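Local coordinates for protein DOA1 (Saccharomyces cerevisiae, PDB 3ODT), which probably binds ubiquitin through its WD40 beta-propeller domain and is thought to take part in regulating the turnover of F-box proteins, at residues Gly60-Ser64 / Phe76-Asp80; Val107-Ser111 / Val145-Lys149; Asp114-Ile118 / Lys127-Glu131. All blocks are in the same frame, centred on the assembly; numbering follows the deposited sequence.

Interaction 1 of 3, residues Gly60-Ser64 / Phe76-Asp80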
ATOM      1  N   GLY A  60       9.987  -0.154 -17.306  1.00 11.45           N
ATOM      2  CA  GLY A  60       9.951  -1.118 -16.225  1.00 10.45           C
ATOM      3  C   GLY A  60       8.606  -1.176 -15.519  1.00  8.44           C
ATOM      4  O   GLY A  60       7.914  -0.174 -15.394  1.00 10.03           O
ATOM      5  N   PHE A  61       8.281  -2.353 -15.014  1.00  7.67           N
ATOM      6  CA  PHE A  61       7.063  -2.554 -14.264  1.00  7.39           C
ATOM      7  C   PHE A  61       7.119  -1.651 -13.039  1.00  7.76           C
ATOM      8  O   PHE A  61       8.176  -1.546 -12.375  1.00  7.73           O
ATOM      9  CB  PHE A  61       6.955  -4.000 -13.786  1.00  9.00           C
ATOM     10  CG  PHE A  61       6.895  -5.016 -14.871  1.00 11.59           C
ATOM     11  CD1 PHE A  61       6.646  -4.667 -16.194  1.00 14.25           C
ATOM     12  CD2 PHE A  61       7.091  -6.358 -14.561  1.00 15.71           C
ATOM     13  CE1 PHE A  61       6.599  -5.643 -17.182  1.00 17.72           C
ATOM     14  CE2 PHE A  61       7.039  -7.323 -15.549  1.00 14.47           C
ATOM     15  CZ  PHE A  61       6.789  -6.962 -16.858  1.00 20.84           C
ATOM     16  N   LEU A  62       6.006  -1.009 -12.734  1.00  7.82           N
ATOM     17  CA  LEU A  62       5.874  -0.217 -11.516  1.00  6.89           C
ATOM     18  C   LEU A  62       4.946  -0.983 -10.565  1.00  9.89           C
ATOM     19  O   LEU A  62       3.840  -1.418 -10.948  1.00  9.85           O
ATOM     20  CB  LEU A  62       5.348   1.183 -11.814  1.00  6.07           C
ATOM     21  CG  LEU A  62       6.236   2.052 -12.700  1.00  7.24           C
ATOM     22  CD1 LEU A  62       5.596   3.393 -12.938  1.00  8.03           C
ATOM     23  CD2 LEU A  62       7.596   2.203 -12.033  1.00  8.69           C
ATOM     24  N   ASN A  63       5.433  -1.147  -9.336  1.00  5.99           N
ATOM     25  CA  ASN A  63       4.801  -1.968  -8.308  1.00  6.72           C
ATOM     26  C   ASN A  63       4.378  -1.253  -7.046  1.00  5.72           C
ATOM     27  O   ASN A  63       3.603  -1.782  -6.257  1.00  8.24           O
ATOM     28  CB  ASN A  63       5.710  -3.135  -7.969  1.00  8.60           C
ATOM     29  CG  ASN A  63       5.826  -4.121  -9.119  1.00 10.41           C
ATOM     30  OD1 ASN A  63       4.819  -4.515  -9.694  1.00 12.03           O
ATOM     31  ND2 ASN A  63       7.063  -4.499  -9.474  1.00  9.63           N
ATOM     32  N   SER A  64       4.875  -0.033  -6.859  1.00  5.60           N
ATOM     33  CA  SER A  64       4.600   0.717  -5.649  1.00  5.72           C
ATOM     34  C   SER A  64       4.484   2.220  -5.951  1.00  6.17           C
ATOM     35  O   SER A  64       5.141   2.760  -6.866  1.00  6.01           O
ATOM     36  CB  SER A  64       5.688   0.432  -4.615  1.00  9.73           C
ATOM     37  OG  SER A  64       6.963   0.751  -5.119  1.00  9.70           O
ATOM     38  N   PHE A  76       7.295   6.574  -6.865  1.00  6.87           N
ATOM     39  CA  PHE A  76       6.928   5.297  -7.445  1.00  7.91           C
ATOM     40  C   PHE A  76       8.186   4.465  -7.714  1.00  6.29           C
ATOM     41  O   PHE A  76       9.281   4.995  -7.947  1.00  7.47           O
ATOM     42  CB  PHE A  76       6.108   5.509  -8.730  1.00  8.23           C
ATOM     43  CG  PHE A  76       6.736   6.449  -9.700  1.00  7.97           C
ATOM     44  CD1 PHE A  76       6.519   7.814  -9.612  1.00  8.87           C
ATOM     45  CD2 PHE A  76       7.556   5.981 -10.708  1.00  7.76           C
ATOM     46  CE1 PHE A  76       7.117   8.679 -10.477  1.00 11.55           C
ATOM     47  CE2 PHE A  76       8.126   6.875 -11.613  1.00 10.25           C
ATOM     48  CZ  PHE A  76       7.896   8.213 -11.489  1.00  9.60           C
ATOM     49  N   GLY A  77       8.026   3.161  -7.673  1.00  7.30           N
ATOM     50  CA  GLY A  77       9.139   2.274  -7.913  1.00 10.69           C
ATOM     51  C   GLY A  77       8.672   0.912  -8.388  1.00  7.02           C
ATOM     52  O   GLY A  77       7.479   0.592  -8.394  1.00  7.32           O
ATOM     53  N   GLY A  78       9.641   0.126  -8.822  1.00  7.58           N
ATOM     54  CA  GLY A  78       9.341  -1.210  -9.295  1.00 10.17           C
ATOM     55  C   GLY A  78      10.584  -1.951  -9.710  1.00  8.10           C
ATOM     56  O   GLY A  78      11.645  -1.859  -9.052  1.00  7.51           O
ATOM     57  N   LYS A  79      10.471  -2.645 -10.842  1.00  7.61           N
ATOM     58  CA  LYS A  79      11.472  -3.643 -11.209  1.00  9.80           C
ATOM     59  C   LYS A  79      12.832  -3.025 -11.505  1.00 11.85           C
ATOM     60  O   LYS A  79      13.853  -3.701 -11.376  1.00 13.51           O
ATOM     61  CB  LYS A  79      11.003  -4.503 -12.390  1.00 13.04           C
ATOM     62  CG  LYS A  79      10.143  -5.702 -11.955  1.00 32.44           C
ATOM     63  CD  LYS A  79      10.933  -6.721 -11.069  1.00 25.94           C
ATOM     64  CE  LYS A  79      11.758  -7.708 -11.881  1.00 39.10           C
ATOM     65  NZ  LYS A  79      10.872  -8.593 -12.710  1.00 41.58           N
ATOM     66  N   ASP A  80      12.895  -1.777 -11.937  1.00 10.67           N
ATOM     67  CA  ASP A  80      14.206  -1.245 -12.301  1.00 11.25           C
ATOM     68  C   ASP A  80      15.049  -0.819 -11.087  1.00 10.11           C
ATOM     69  O   ASP A  80      16.163  -0.352 -11.253  1.00 11.98           O
ATOM     70  CB  ASP A  80      14.103  -0.182 -13.402  1.00 26.38           C
ATOM     71  CG  ASP A  80      13.800   1.180 -12.877  1.00 38.34           C
ATOM     72  OD1 ASP A  80      13.687   2.118 -13.698  1.00 37.55           O
ATOM     73  OD2 ASP A  80      13.679   1.313 -11.653  1.00 31.27           O
TER
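Two consecutive amides converge on one carbonyl here. Asn63 N and Ser64 N both donate to Gly77 O, at 2.8 and 3.1 Å. This is a classic beta bulge, set in the first strand of the hairpin 62-68/73-78 of a WD40 propeller blade. Asn63 has a psi of -14°, far from an extended value, and this kinks the strand. Consistent with this, the axes of the short strand segments are inclined at 117°. Past the bulge Ser64 and Gly77 form a hydrogen-bonded pair, and Gly77 N donates to Ser64 O at 3.0 Å. On the other side of the bulge Leu62 lies opposite Gly78, with their CA atoms 4.2 Å apart. A side chain would not fit at Gly78: an ideal CB would clash with Phe61 O and Leu62 CA. Just past strand 73-78 and just before 62-68, Lys79 N donates to Phe61 O at 3.0 Å. Polar atoms of the bulge bond to the next blade: Asn63 ND2 to Asn106 OD1, and Ser64 OG to the backbone oxygen of Val107. Asn63 and Ser64 also touch Arg22 and Asp23 of the preceding blade, where Leu62 and Phe76 pack on Val35 and Val41. The hairpin thus sits between two blades. The Phe61 ring has a cation-pi contact with Arg37. Leu62 CD1 rests 3.9 Å from Phe76 CD2, obliquely to the ring.

Interaction 2 of 3, residues Val107-Ser111 / Val145-Lys149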
ATOM      1  N   VAL A 107      11.357  -2.638  -6.154  1.00  6.01           N
ATOM      2  CA  VAL A 107      10.794  -1.845  -5.081  1.00  6.32           C
ATOM      3  C   VAL A 107       9.305  -2.164  -5.025  1.00  6.85           C
ATOM      4  O   VAL A 107       8.529  -1.684  -5.842  1.00  7.66           O
ATOM      5  CB  VAL A 107      11.036  -0.344  -5.282  1.00  6.23           C
ATOM      6  CG1 VAL A 107      10.483   0.423  -4.097  1.00  7.94           C
ATOM      7  CG2 VAL A 107      12.535  -0.071  -5.442  1.00  9.10           C
ATOM      8  N   CYS A 108       8.947  -3.015  -4.067  1.00  6.21           N
ATOM      9  CA  CYS A 108       7.592  -3.560  -3.982  1.00  7.10           C
ATOM     10  C   CYS A 108       6.658  -2.836  -3.029  1.00  5.40           C
ATOM     11  O   CYS A 108       5.463  -3.158  -3.004  1.00  7.29           O
ATOM     12  CB  CYS A 108       7.599  -5.057  -3.629  1.00  9.43           C
ATOM     13  SG  CYS A 108       8.569  -5.472  -2.214  1.00  7.70           S
ATOM     14  N   SER A 109       7.177  -1.885  -2.247  1.00  5.84           N
ATOM     15  CA  SER A 109       6.318  -1.076  -1.405  1.00  6.32           C
ATOM     16  C   SER A 109       6.920   0.285  -1.183  1.00  6.69           C
ATOM     17  O   SER A 109       8.143   0.433  -1.156  1.00  7.29           O
ATOM     18  CB  SER A 109       6.027  -1.757  -0.063  1.00  7.09           C
ATOM     19  OG  SER A 109       7.134  -1.676   0.818  1.00  7.59           O
ATOM     20  N   LEU A 110       6.041   1.273  -0.995  1.00  5.57           N
ATOM     21  CA  LEU A 110       6.436   2.639  -0.705  1.00  6.48           C
ATOM     22  C   LEU A 110       5.433   3.207   0.286  1.00  5.72           C
ATOM     23  O   LEU A 110       4.219   2.932   0.205  1.00  7.16           O
ATOM     24  CB  LEU A 110       6.447   3.527  -1.960  1.00  8.01           C
ATOM     25  CG  LEU A 110       7.671   3.385  -2.842  1.00  6.94           C
ATOM     26  CD1 LEU A 110       7.440   4.089  -4.164  1.00  9.29           C
ATOM     27  CD2 LEU A 110       8.909   3.958  -2.134  1.00  9.92           C
ATOM     28  N   SER A 111       5.929   4.034   1.200  1.00  6.68           N
ATOM     29  CA  SER A 111       5.074   4.748   2.137  1.00  8.68           C
ATOM     30  C   SER A 111       5.745   6.075   2.494  1.00  7.70           C
ATOM     31  O   SER A 111       6.965   6.177   2.501  1.00  8.06           O
ATOM     32  CB  SER A 111       4.872   3.892   3.390  1.00  7.64           C
ATOM     33  OG  SER A 111       3.833   4.419   4.189  1.00 10.41           O
ATOM     34  N   VAL A 145      11.369  -8.203   1.256  1.00  7.42           N
ATOM     35  CA  VAL A 145      10.627  -7.349   2.160  1.00  5.98           C
ATOM     36  C   VAL A 145       9.436  -6.787   1.385  1.00  7.56           C
ATOM     37  O   VAL A 145       9.569  -5.932   0.503  1.00 10.98           O
ATOM     38  CB  VAL A 145      11.524  -6.239   2.712  1.00  8.04           C
ATOM     39  CG1 VAL A 145      10.693  -5.236   3.518  1.00  8.67           C
ATOM     40  CG2 VAL A 145      12.644  -6.831   3.567  1.00 10.63           C
ATOM     41  N   TRP A 146       8.268  -7.341   1.685  1.00  6.79           N
ATOM     42  CA  TRP A 146       7.054  -6.996   0.962  1.00  5.57           C
ATOM     43  C   TRP A 146       6.458  -5.677   1.407  1.00  5.52           C
ATOM     44  O   TRP A 146       5.746  -5.021   0.618  1.00  7.16           O
ATOM     45  CB  TRP A 146       6.020  -8.095   1.144  1.00  7.09           C
ATOM     46  CG  TRP A 146       6.236  -9.207   0.155  1.00  7.65           C
ATOM     47  CD1 TRP A 146       6.701 -10.466   0.415  1.00  9.92           C
ATOM     48  CD2 TRP A 146       5.980  -9.150  -1.246  1.00  7.24           C
ATOM     49  NE1 TRP A 146       6.738 -11.199  -0.749  1.00 10.39           N
ATOM     50  CE2 TRP A 146       6.287 -10.417  -1.777  1.00  7.97           C
ATOM     51  CE3 TRP A 146       5.465  -8.158  -2.095  1.00  9.17           C
ATOM     52  CZ2 TRP A 146       6.138 -10.713  -3.123  1.00  9.87           C
ATOM     53  CZ3 TRP A 146       5.321  -8.455  -3.444  1.00  9.57           C
ATOM     54  CH2 TRP A 146       5.639  -9.738  -3.935  1.00 10.57           C
ATOM     55  N   ASP A 147       6.707  -5.267   2.655  1.00  6.25           N
ATOM     56  CA  ASP A 147       6.200  -3.989   3.128  1.00  5.02           C
ATOM     57  C   ASP A 147       7.080  -3.406   4.212  1.00  6.16           C
ATOM     58  O   ASP A 147       7.795  -4.115   4.894  1.00  6.48           O
ATOM     59  CB  ASP A 147       4.756  -4.119   3.617  1.00  6.50           C
ATOM     60  CG  ASP A 147       4.052  -2.762   3.694  1.00  7.46           C
ATOM     61  OD1 ASP A 147       4.447  -1.833   2.968  1.00  7.98           O
ATOM     62  OD2 ASP A 147       3.120  -2.608   4.520  1.00  6.23           O
ATOM     63  N   ALA A 148       6.982  -2.093   4.365  1.00  7.17           N
ATOM     64  CA  ALA A 148       7.732  -1.329   5.346  1.00  6.51           C
ATOM     65  C   ALA A 148       6.914  -0.086   5.677  1.00  4.88           C
ATOM     66  O   ALA A 148       6.348   0.587   4.782  1.00  6.12           O
ATOM     67  CB  ALA A 148       9.139  -0.932   4.810  1.00  7.60           C
ATOM     68  N   LYS A 149       6.841   0.208   6.963  1.00  6.05           N
ATOM     69  CA  LYS A 149       6.049   1.326   7.475  1.00  5.81           C
ATOM     70  C   LYS A 149       6.791   2.055   8.574  1.00  7.86           C
ATOM     71  O   LYS A 149       7.571   1.453   9.333  1.00  8.68           O
ATOM     72  CB  LYS A 149       4.728   0.823   8.031  1.00  8.45           C
ATOM     73  CG  LYS A 149       3.775   0.246   7.010  1.00  5.72           C
ATOM     74  CD  LYS A 149       3.285   1.285   6.019  1.00  7.37           C
ATOM     75  CE  LYS A 149       1.928   0.910   5.415  1.00  8.81           C
ATOM     76  NZ  LYS A 149       2.007  -0.082   4.327  1.00  8.61           N
TER
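Neighbouring blades meet here around the central channel of the propeller. The innermost strand of one, 107-113, lies beside the innermost strand of the next, 145-150. The two segments run almost parallel, 11° apart, with axes 5.7 Å apart at closest approach. They belong to different sheets and form no beta ladder with each other. Side chains of Cys108, Ser109 and Ser111 point across the gap. Cys108 CB packs 4.1 Å from Trp146 CE3, and its SG is 4.8 Å from the centroid of the six-membered ring. This is an oblique sulfur-aromatic contact. The indole also stacks edge-to-face with Trp122 and makes a cation-pi contact with Arg188. In a WD40 propeller the inner strand of each four-stranded blade lines the central channel, and here both inner strands carry a classic beta bulge. Cys108 and Ser109 face Gly120, while Trp146 and Asp147 face Ala161. Ser109 fits over the second bulge: its CB is 3.3 Å from Trp146 O and its OG 3.4 Å from Asp147 CA. Asp147 OD2 forms a salt bridge with Lys149 NZ at 2.8 Å and also accepts from Leu190 N of the following blade. The side chain of Lys149 approaches strand 107-113, its CD 3.7 Å from Ser111 OG.

Interaction 3 of 3, residues Asp114-Ile118 / Lys127-Glu131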
ATOM      1  N   ASP A 114       5.369  12.051   7.510  1.00 14.14           N
ATOM      2  CA  ASP A 114       6.079  13.057   8.285  1.00 16.09           C
ATOM      3  C   ASP A 114       7.476  13.315   7.714  1.00 17.26           C
ATOM      4  O   ASP A 114       8.455  13.360   8.456  1.00 17.85           O
ATOM      5  CB  ASP A 114       6.179  12.603   9.744  1.00 20.05           C
ATOM      6  CG  ASP A 114       4.804  12.439  10.406  1.00 25.97           C
ATOM      7  OD1 ASP A 114       3.975  13.365  10.287  1.00 31.98           O
ATOM      8  OD2 ASP A 114       4.560  11.383  11.043  1.00 26.40           O
ATOM      9  N   GLY A 115       7.567  13.445   6.390  1.00 15.41           N
ATOM     10  CA  GLY A 115       8.828  13.767   5.732  1.00 17.57           C
ATOM     11  C   GLY A 115       9.718  12.576   5.446  1.00 13.83           C
ATOM     12  O   GLY A 115      10.789  12.732   4.847  1.00 18.61           O
ATOM     13  N   VAL A 116       9.273  11.390   5.852  1.00 10.81           N
ATOM     14  CA  VAL A 116      10.063  10.171   5.705  1.00 10.09           C
ATOM     15  C   VAL A 116       9.477   9.290   4.619  1.00  7.59           C
ATOM     16  O   VAL A 116       8.289   9.039   4.611  1.00 10.74           O
ATOM     17  CB  VAL A 116      10.119   9.362   7.032  1.00 14.58           C
ATOM     18  CG1 VAL A 116      10.981   8.108   6.848  1.00 15.74           C
ATOM     19  CG2 VAL A 116      10.658  10.236   8.137  1.00 13.84           C
ATOM     20  N   VAL A 117      10.321   8.838   3.699  1.00  8.12           N
ATOM     21  CA  VAL A 117       9.914   7.824   2.742  1.00  8.01           C
ATOM     22  C   VAL A 117      10.486   6.500   3.228  1.00  7.39           C
ATOM     23  O   VAL A 117      11.658   6.411   3.612  1.00  8.06           O
ATOM     24  CB  VAL A 117      10.468   8.106   1.334  1.00  8.04           C
ATOM     25  CG1 VAL A 117      10.026   7.028   0.342  1.00 11.19           C
ATOM     26  CG2 VAL A 117      10.001   9.466   0.876  1.00 10.57           C
ATOM     27  N   ILE A 118       9.671   5.451   3.229  1.00  7.27           N
ATOM     28  CA  ILE A 118      10.192   4.130   3.523  1.00  7.32           C
ATOM     29  C   ILE A 118       9.769   3.163   2.434  1.00  6.67           C
ATOM     30  O   ILE A 118       8.600   3.128   2.033  1.00  6.84           O
ATOM     31  CB  ILE A 118       9.833   3.645   4.959  1.00  7.01           C
ATOM     32  CG1 ILE A 118      10.581   2.352   5.299  1.00  7.16           C
ATOM     33  CG2 ILE A 118       8.341   3.521   5.155  1.00  7.64           C
ATOM     34  CD1 ILE A 118      10.429   1.915   6.748  1.00  9.27           C
ATOM     35  N   LYS A 127      14.409   0.588   3.070  1.00  7.10           N
ATOM     36  CA  LYS A 127      15.283   1.735   3.148  1.00  7.24           C
ATOM     37  C   LYS A 127      14.460   2.914   3.601  1.00  7.22           C
ATOM     38  O   LYS A 127      13.297   3.083   3.213  1.00  6.34           O
ATOM     39  CB  LYS A 127      15.976   2.003   1.810  1.00  7.77           C
ATOM     40  CG  LYS A 127      17.140   1.012   1.551  1.00  9.50           C
ATOM     41  CD  LYS A 127      17.732   1.119   0.147  1.00 10.01           C
ATOM     42  CE  LYS A 127      19.008   0.283   0.011  1.00 12.34           C
ATOM     43  NZ  LYS A 127      18.979  -1.091   0.565  1.00 12.85           N
ATOM     44  N   VAL A 128      15.081   3.751   4.417  1.00  7.79           N
ATOM     45  CA  VAL A 128      14.430   4.934   4.954  1.00  7.26           C
ATOM     46  C   VAL A 128      15.158   6.156   4.417  1.00  7.11           C
ATOM     47  O   VAL A 128      16.406   6.272   4.517  1.00  7.89           O
ATOM     48  CB  VAL A 128      14.517   4.969   6.487  1.00  7.51           C
ATOM     49  CG1 VAL A 128      13.912   6.290   7.049  1.00  9.29           C
ATOM     50  CG2 VAL A 128      13.847   3.754   7.068  1.00 10.44           C
ATOM     51  N   TRP A 129      14.382   7.055   3.816  1.00  7.91           N
ATOM     52  CA  TRP A 129      14.922   8.196   3.078  1.00  8.60           C
ATOM     53  C   TRP A 129      14.341   9.507   3.596  1.00  8.19           C
ATOM     54  O   TRP A 129      13.159   9.590   3.905  1.00  9.98           O
ATOM     55  CB  TRP A 129      14.576   8.094   1.593  1.00  8.97           C
ATOM     56  CG  TRP A 129      14.653   6.746   0.966  1.00  8.24           C
ATOM     57  CD1 TRP A 129      13.730   5.753   1.082  1.00  6.65           C
ATOM     58  CD2 TRP A 129      15.665   6.251   0.060  1.00  7.59           C
ATOM     59  NE1 TRP A 129      14.109   4.679   0.333  1.00  7.48           N
ATOM     60  CE2 TRP A 129      15.297   4.942  -0.296  1.00  7.57           C
ATOM     61  CE3 TRP A 129      16.849   6.770  -0.444  1.00  8.68           C
ATOM     62  CZ2 TRP A 129      16.045   4.157  -1.168  1.00  9.36           C
ATOM     63  CZ3 TRP A 129      17.616   5.980  -1.305  1.00  9.68           C
ATOM     64  CH2 TRP A 129      17.196   4.684  -1.658  1.00  8.24           C
ATOM     65  N   LYS A 130      15.187  10.516   3.707  1.00  9.28           N
ATOM     66  CA  LYS A 130      14.755  11.852   4.080  1.00  9.61           C
ATOM     67  C   LYS A 130      15.486  12.845   3.220  1.00 12.20           C
ATOM     68  O   LYS A 130      16.685  12.718   2.984  1.00 12.41           O
ATOM     69  CB  LYS A 130      15.064  12.138   5.548  1.00 14.19           C
ATOM     70  CG  LYS A 130      14.511  11.097   6.509  1.00 15.74           C
ATOM     71  CD  LYS A 130      14.926  11.420   7.953  1.00 20.98           C
ATOM     72  CE  LYS A 130      14.359  10.432   8.925  1.00 22.61           C
ATOM     73  NZ  LYS A 130      14.696  10.756  10.354  1.00 25.48           N
ATOM     74  N   GLU A 131      14.749  13.841   2.755  1.00 17.20           N
ATOM     75  CA  GLU A 131      15.310  14.911   1.942  1.00 26.75           C
ATOM     76  C   GLU A 131      16.127  14.365   0.765  1.00 24.77           C
ATOM     77  O   GLU A 131      17.162  14.931   0.388  1.00 22.49           O
ATOM     78  CB  GLU A 131      16.140  15.845   2.828  1.00 31.50           C
ATOM     79  CG  GLU A 131      15.265  16.675   3.777  1.00 37.62           C
ATOM     80  CD  GLU A 131      16.024  17.300   4.944  1.00 55.93           C
ATOM     81  OE1 GLU A 131      17.271  17.209   4.985  1.00 61.01           O
ATOM     82  OE2 GLU A 131      15.363  17.891   5.826  1.00 59.75           O
TER
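Val116, Ile118 and Val128 build an apolar ridge along one side of the hairpin. Val128 sits as a bump between Val116 and Ile118, the side chains of the facing strand on this side. Its two methyl groups reach one each: Val128 CG1 presses against Val116 CG1 at 3.5 Å, and Val128 CG2 lies 3.9 Å from Ile118 CD1. The aliphatic part of Lys130 extends the patch, its CE 3.8 Å from Val116 CG2. Ala148 and Val150 of the next WD40 blade pack against this side. The strands, 116-121 and 125-130, are the middle pair of their four-stranded blade. Val117 and Trp129 form the hydrogen-bonded pair: Val117 N to Trp129 O is 2.9 Å, and Trp129 N to Val117 O is 2.8 Å. Their side chains share the other side of the sheet. There Val117 CG1 fills the space beside the indole, 4.0 Å from Trp129 CD1. Leu110 and Phe112 also pack on Val117, while His103 and Leu134 touch Trp129. The indole NE1 hydrogen-bonds Ser119 OG, back on the first strand of the hairpin.

In the fold
The three contacts follow one sector of a seven-bladed propeller. Interaction 1 comes first in the chain and joins the two inner strands of one blade. Interaction 2 spans the next two blades, and interaction 3 falls between its two segments in sequence. Centres of interactions 1 and 2 are about 12 Å apart, as are those of 2 and 3. Those of 1 and 3 lie about 18 Å apart, their nearest atoms about 8 Å. Strand 107-113 is the link. It meets interaction 1 through Gly78 O and Val107 N, 3.0 Å apart, and interaction 3 through Ser111 O and Ile118 N, 2.9 Å apart. Pairing within blades and packing between them thus connect three successive blades.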